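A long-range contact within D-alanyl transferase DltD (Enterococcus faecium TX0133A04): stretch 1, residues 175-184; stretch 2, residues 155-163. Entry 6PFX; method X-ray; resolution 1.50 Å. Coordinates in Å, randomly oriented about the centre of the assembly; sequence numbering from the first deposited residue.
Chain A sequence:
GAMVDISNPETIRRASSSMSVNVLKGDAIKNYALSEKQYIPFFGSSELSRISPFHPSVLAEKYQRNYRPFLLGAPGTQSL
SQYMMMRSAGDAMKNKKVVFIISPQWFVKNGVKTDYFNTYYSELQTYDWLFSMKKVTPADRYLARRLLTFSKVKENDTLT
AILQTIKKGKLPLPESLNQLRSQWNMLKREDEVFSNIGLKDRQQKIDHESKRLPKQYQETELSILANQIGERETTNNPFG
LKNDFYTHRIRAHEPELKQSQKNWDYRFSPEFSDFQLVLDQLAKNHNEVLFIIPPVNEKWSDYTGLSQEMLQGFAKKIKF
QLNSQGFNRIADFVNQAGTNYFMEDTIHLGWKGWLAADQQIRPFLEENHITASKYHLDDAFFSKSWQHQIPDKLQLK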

ATOM      1  N   GLU A 175     -10.079  -4.300  33.018  1.00 19.13           N
ATOM      2  CA  GLU A 175      -9.006  -4.625  33.946  1.00 21.45           C
ATOM      3  C   GLU A 175      -7.911  -5.421  33.249  1.00 22.71           C
ATOM      4  O   GLU A 175      -6.738  -5.327  33.631  1.00 23.09           O
ATOM      5  CB  GLU A 175      -9.571  -5.408  35.128  1.00 27.81           C
ATOM      6  CG  GLU A 175     -10.557  -4.617  36.017  1.00 29.50           C
ATOM      7  CD  GLU A 175     -12.010  -4.590  35.511  1.00 37.28           C
ATOM      8  OE1 GLU A 175     -12.286  -4.993  34.358  1.00 26.97           O
ATOM      9  OE2 GLU A 175     -12.892  -4.153  36.284  1.00 41.95           O
ATOM     10  N   SER A 176      -8.284  -6.196  32.228  1.00 20.41           N
ATOM     11  CA  SER A 176      -7.312  -6.951  31.444  1.00 20.86           C
ATOM     12  C   SER A 176      -6.489  -6.030  30.551  1.00 20.96           C
ATOM     13  O   SER A 176      -5.253  -6.101  30.545  1.00 20.08           O
ATOM     14  CB  SER A 176      -8.048  -8.002  30.609  1.00 20.85           C
ATOM     15  OG  SER A 176      -8.658  -8.977  31.441  1.00 25.45           O
ATOM     16  N   LEU A 177      -7.155  -5.161  29.783  1.00 21.50           N
ATOM     17  CA  LEU A 177      -6.414  -4.222  28.953  1.00 18.23           C
ATOM     18  C   LEU A 177      -5.558  -3.295  29.802  1.00 21.55           C
ATOM     19  O   LEU A 177      -4.493  -2.857  29.362  1.00 21.71           O
ATOM     20  CB  LEU A 177      -7.351  -3.381  28.093  1.00 18.39           C
ATOM     21  CG  LEU A 177      -8.244  -4.155  27.128  1.00 22.54           C
ATOM     22  CD1 LEU A 177      -9.237  -3.181  26.533  1.00 30.16           C
ATOM     23  CD2 LEU A 177      -7.418  -4.820  26.062  1.00 27.13           C
ATOM     24  N   ASN A 178      -6.015  -2.964  31.011  1.00 21.03           N
ATOM     25  CA  ASN A 178      -5.282  -2.011  31.828  1.00 22.36           C
ATOM     26  C   ASN A 178      -3.877  -2.493  32.144  1.00 21.08           C
ATOM     27  O   ASN A 178      -3.017  -1.675  32.490  1.00 22.00           O
ATOM     28  CB  ASN A 178      -6.054  -1.734  33.112  1.00 22.95           C
ATOM     29  CG  ASN A 178      -5.431  -0.636  33.932  1.00 28.44           C
ATOM     30  OD1 ASN A 178      -5.379   0.519  33.508  1.00 29.25           O
ATOM     31  ND2 ASN A 178      -4.948  -0.989  35.115  1.00 33.01           N
ATOM     32  N   GLN A 179      -3.620  -3.799  32.036  1.00 21.62           N
ATOM     33  CA  GLN A 179      -2.280  -4.322  32.264  1.00 25.94           C
ATOM     34  C   GLN A 179      -1.286  -3.815  31.227  1.00 24.48           C
ATOM     35  O   GLN A 179      -0.078  -3.830  31.487  1.00 23.45           O
ATOM     36  CB  GLN A 179      -2.326  -5.848  32.260  1.00 22.61           C
ATOM     37  CG  GLN A 179      -1.038  -6.501  32.694  1.00 38.50           C
ATOM     38  CD  GLN A 179      -1.194  -7.989  32.969  1.00 49.48           C
ATOM     39  OE1 GLN A 179      -2.312  -8.508  33.071  1.00 46.03           O
ATOM     40  NE2 GLN A 179      -0.066  -8.684  33.096  1.00 42.22           N
ATOM     41  N   LEU A 180      -1.776  -3.356  30.072  1.00 25.00           N
ATOM     42  CA  LEU A 180      -0.947  -2.797  29.014  1.00 20.14           C
ATOM     43  C   LEU A 180      -0.868  -1.279  29.067  1.00 20.17           C
ATOM     44  O   LEU A 180      -0.097  -0.683  28.307  1.00 18.55           O
ATOM     45  CB  LEU A 180      -1.504  -3.203  27.638  1.00 20.32           C
ATOM     46  CG  LEU A 180      -1.648  -4.692  27.324  1.00 22.20           C
ATOM     47  CD1 LEU A 180      -2.374  -4.869  26.008  1.00 22.50           C
ATOM     48  CD2 LEU A 180      -0.297  -5.337  27.262  1.00 23.45           C
ATOM     49  N   ARG A 181      -1.643  -0.636  29.940  1.00 20.33           N
ATOM     50  CA  ARG A 181      -1.818   0.806  29.834  1.00 23.57           C
ATOM     51  C   ARG A 181      -0.536   1.562  30.159  1.00 20.41           C
ATOM     52  O   ARG A 181      -0.237   2.580  29.522  1.00 20.95           O
ATOM     53  CB  ARG A 181      -2.957   1.257  30.741  1.00 23.20           C
ATOM     54  CG  ARG A 181      -3.251   2.728  30.618  1.00 28.20           C
ATOM     55  CD  ARG A 181      -4.492   3.096  31.413  1.00 37.71           C
ATOM     56  NE  ARG A 181      -5.699   3.126  30.588  1.00 40.15           N
ATOM     57  CZ  ARG A 181      -6.604   2.151  30.520  1.00 37.61           C
ATOM     58  NH1 ARG A 181      -6.459   1.035  31.224  1.00 32.74           N
ATOM     59  NH2 ARG A 181      -7.667   2.299  29.739  1.00 40.80           N
ATOM     60  N   SER A 182       0.223   1.099  31.154  1.00 23.26           N
ATOM     61  CA  SER A 182       1.478   1.761  31.490  1.00 28.91           C
ATOM     62  C   SER A 182       2.435   1.737  30.303  1.00 21.72           C
ATOM     63  O   SER A 182       3.005   2.768  29.927  1.00 23.19           O
ATOM     64  CB  SER A 182       2.110   1.099  32.712  1.00 28.61           C
ATOM     65  OG  SER A 182       3.248   1.833  33.121  1.00 29.29           O
ATOM     66  N   GLN A 183       2.612   0.565  29.690  1.00 23.65           N
ATOM     67  CA  GLN A 183       3.460   0.462  28.508  1.00 24.48           C
ATOM     68  C   GLN A 183       2.929   1.326  27.369  1.00 26.19           C
ATOM     69  O   GLN A 183       3.703   1.994  26.674  1.00 26.58           O
ATOM     70  CB  GLN A 183       3.543  -1.000  28.070  1.00 26.96           C
ATOM     71  CG  GLN A 183       4.487  -1.248  26.901  1.00 34.55           C
ATOM     72  CD  GLN A 183       4.565  -2.715  26.489  1.00 36.26           C
ATOM     73  OE1 GLN A 183       3.705  -3.528  26.839  1.00 32.30           O
ATOM     74  NE2 GLN A 183       5.610  -3.057  25.742  1.00 43.01           N
ATOM     75  N   TRP A 184       1.611   1.317  27.158  1.00 22.60           N
ATOM     76  CA  TRP A 184       1.018   2.122  26.094  1.00 19.65           C
ATOM     77  C   TRP A 184       1.357   3.594  26.274  1.00 24.59           C
ATOM     78  O   TRP A 184       1.780   4.264  25.324  1.00 24.10           O
ATOM     79  CB  TRP A 184      -0.496   1.918  26.094  1.00 18.37           C
ATOM     80  CG  TRP A 184      -1.250   2.505  24.940  1.00 19.61           C
ATOM     81  CD1 TRP A 184      -0.853   2.575  23.634  1.00 18.23           C
ATOM     82  CD2 TRP A 184      -2.556   3.087  24.995  1.00 19.03           C
ATOM     83  NE1 TRP A 184      -1.835   3.166  22.876  1.00 19.47           N
ATOM     84  CE2 TRP A 184      -2.890   3.491  23.690  1.00 21.55           C
ATOM     85  CE3 TRP A 184      -3.478   3.303  26.023  1.00 25.31           C
ATOM     86  CZ2 TRP A 184      -4.105   4.103  23.388  1.00 24.98           C
ATOM     87  CZ3 TRP A 184      -4.677   3.910  25.722  1.00 24.79           C
ATOM     88  CH2 TRP A 184      -4.983   4.302  24.417  1.00 24.75           C
TER
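Stretch 2 155-163: ENDTLTAIL

Stretch 2 begins in a short loop and is helical from Asp 157 through Leu 163. Stretch 1 enters and leaves as a helix; between, Asn 178 to Leu 180 keep helical phi/psi without the regular bonds. Here the backbone draws tighter, with Gln 179 N bonding to Ser 176 O (3.2 Å) and Leu 180 N to Leu 177 O (2.9 Å). Locally the register is reversed: Ser 176 CA lies 7.3 Å from Ile 162 CA, and Gln 179 CA 7.4 Å from Thr 158 CA.

Thr 158 and Ile 162, one helical turn apart, both point toward stretch 1. The long, branched Ile 162 suits a buried place, meeting Leu 180 (CD1 to CD1, 3.7 Å) and Leu 177 (its CG2 to Leu 177 CD2, 3.9 Å). Leu 177 starts away from stretch 2, but its end comes nearer. Thr 158 is amphipathic: its CG2 lies 3.7 Å from Leu 180 CD2 and 3.5 Å from Gln 179 CD; its OG1 comes within 3.1 Å of Gln 179 NE2, too poorly angled for a hydrogen bond. With no hydrogen bond between the stretches, mainly packing holds them together. Asn 156 caps the helix of stretch 2, its short amide side chain letting OD1 accept from Leu 159 N at 3.1 Å.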

ATOM      1  N   GLU A 155       5.845 -13.293  21.972  1.00 26.05           N
ATOM      2  CA  GLU A 155       6.795 -12.924  23.010  1.00 25.61           C
ATOM      3  C   GLU A 155       6.115 -12.208  24.168  1.00 28.48           C
ATOM      4  O   GLU A 155       6.650 -12.189  25.283  1.00 29.50           O
ATOM      5  CB  GLU A 155       7.840 -11.955  22.461  1.00 26.79           C
ATOM      6  CG  GLU A 155       8.762 -12.514  21.405  1.00 30.42           C
ATOM      7  CD  GLU A 155       9.688 -11.440  20.849  1.00 31.15           C
ATOM      8  OE1 GLU A 155       9.783 -10.351  21.459  1.00 31.72           O
ATOM      9  OE2 GLU A 155      10.311 -11.671  19.797  1.00 37.66           O
ATOM     10  N   ASN A 156       4.961 -11.600  23.910  1.00 26.65           N
ATOM     11  CA  ASN A 156       4.248 -10.750  24.861  1.00 24.38           C
ATOM     12  C   ASN A 156       3.075 -11.547  25.414  1.00 25.01           C
ATOM     13  O   ASN A 156       2.031 -11.657  24.770  1.00 21.91           O
ATOM     14  CB  ASN A 156       3.767  -9.510  24.113  1.00 24.68           C
ATOM     15  CG  ASN A 156       3.199  -8.448  25.025  1.00 27.34           C
ATOM     16  OD1 ASN A 156       2.690  -8.739  26.108  1.00 26.42           O
ATOM     17  ND2 ASN A 156       3.275  -7.200  24.582  1.00 27.91           N
ATOM     18  N   ASP A 157       3.239 -12.085  26.630  1.00 24.38           N
ATOM     19  CA  ASP A 157       2.235 -12.998  27.176  1.00 23.77           C
ATOM     20  C   ASP A 157       0.945 -12.276  27.552  1.00 19.40           C
ATOM     21  O   ASP A 157      -0.151 -12.822  27.376  1.00 21.67           O
ATOM     22  CB  ASP A 157       2.798 -13.752  28.384  1.00 30.85           C
ATOM     23  CG  ASP A 157       3.794 -14.825  27.990  1.00 45.11           C
ATOM     24  OD1 ASP A 157       3.717 -15.320  26.843  1.00 47.31           O
ATOM     25  OD2 ASP A 157       4.654 -15.175  28.828  1.00 61.84           O
ATOM     26  N   THR A 158       1.044 -11.063  28.088  1.00 24.33           N
ATOM     27  CA  THR A 158      -0.163 -10.306  28.406  1.00 24.05           C
ATOM     28  C   THR A 158      -0.976 -10.028  27.148  1.00 22.32           C
ATOM     29  O   THR A 158      -2.191 -10.259  27.115  1.00 19.68           O
ATOM     30  CB  THR A 158       0.230  -9.020  29.127  1.00 26.94           C
ATOM     31  OG1 THR A 158       0.973  -9.366  30.305  1.00 27.57           O
ATOM     32  CG2 THR A 158      -1.000  -8.222  29.513  1.00 28.68           C
ATOM     33  N   LEU A 159      -0.319  -9.549  26.091  1.00 22.09           N
ATOM     34  CA  LEU A 159      -1.026  -9.295  24.838  1.00 20.14           C
ATOM     35  C   LEU A 159      -1.608 -10.579  24.266  1.00 18.29           C
ATOM     36  O   LEU A 159      -2.744 -10.594  23.777  1.00 18.84           O
ATOM     37  CB  LEU A 159      -0.085  -8.623  23.837  1.00 20.50           C
ATOM     38  CG  LEU A 159      -0.534  -8.544  22.374  1.00 20.35           C
ATOM     39  CD1 LEU A 159      -1.728  -7.619  22.241  1.00 17.96           C
ATOM     40  CD2 LEU A 159       0.603  -8.070  21.483  1.00 23.75           C
ATOM     41  N   THR A 160      -0.846 -11.670  24.317  1.00 19.70           N
ATOM     42  CA  THR A 160      -1.315 -12.922  23.735  1.00 22.34           C
ATOM     43  C   THR A 160      -2.625 -13.377  24.372  1.00 17.88           C
ATOM     44  O   THR A 160      -3.538 -13.837  23.672  1.00 20.04           O
ATOM     45  CB  THR A 160      -0.223 -13.985  23.882  1.00 23.85           C
ATOM     46  OG1 THR A 160       0.889 -13.656  23.035  1.00 23.52           O
ATOM     47  CG2 THR A 160      -0.759 -15.340  23.510  1.00 26.26           C
ATOM     48  N   ALA A 161      -2.738 -13.277  25.696  1.00 20.10           N
ATOM     49  CA  ALA A 161      -3.969 -13.708  26.349  1.00 22.79           C
ATOM     50  C   ALA A 161      -5.136 -12.820  25.945  1.00 18.89           C
ATOM     51  O   ALA A 161      -6.266 -13.296  25.779  1.00 19.09           O
ATOM     52  CB  ALA A 161      -3.787 -13.706  27.864  1.00 20.13           C
ATOM     53  N   ILE A 162      -4.880 -11.524  25.777  1.00 16.45           N
ATOM     54  CA  ILE A 162      -5.922 -10.622  25.303  1.00 17.46           C
ATOM     55  C   ILE A 162      -6.346 -11.002  23.890  1.00 20.22           C
ATOM     56  O   ILE A 162      -7.543 -11.060  23.580  1.00 17.31           O
ATOM     57  CB  ILE A 162      -5.454  -9.159  25.428  1.00 16.89           C
ATOM     58  CG1 ILE A 162      -5.459  -8.733  26.903  1.00 15.36           C
ATOM     59  CG2 ILE A 162      -6.322  -8.268  24.568  1.00 16.88           C
ATOM     60  CD1 ILE A 162      -4.606  -7.521  27.171  1.00 19.27           C
ATOM     61  N   LEU A 163      -5.381 -11.312  23.023  1.00 17.35           N
ATOM     62  CA  LEU A 163      -5.743 -11.684  21.661  1.00 18.38           C
ATOM     63  C   LEU A 163      -6.531 -12.989  21.634  1.00 18.21           C
ATOM     64  O   LEU A 163      -7.434 -13.151  20.808  1.00 19.23           O
ATOM     65  CB  LEU A 163      -4.504 -11.816  20.785  1.00 18.35           C
ATOM     66  CG  LEU A 163      -3.714 -10.541  20.527  1.00 17.32           C
ATOM     67  CD1 LEU A 163      -2.466 -10.857  19.703  1.00 16.07           C
ATOM     68  CD2 LEU A 163      -4.568  -9.472  19.842  1.00 17.91           C
TER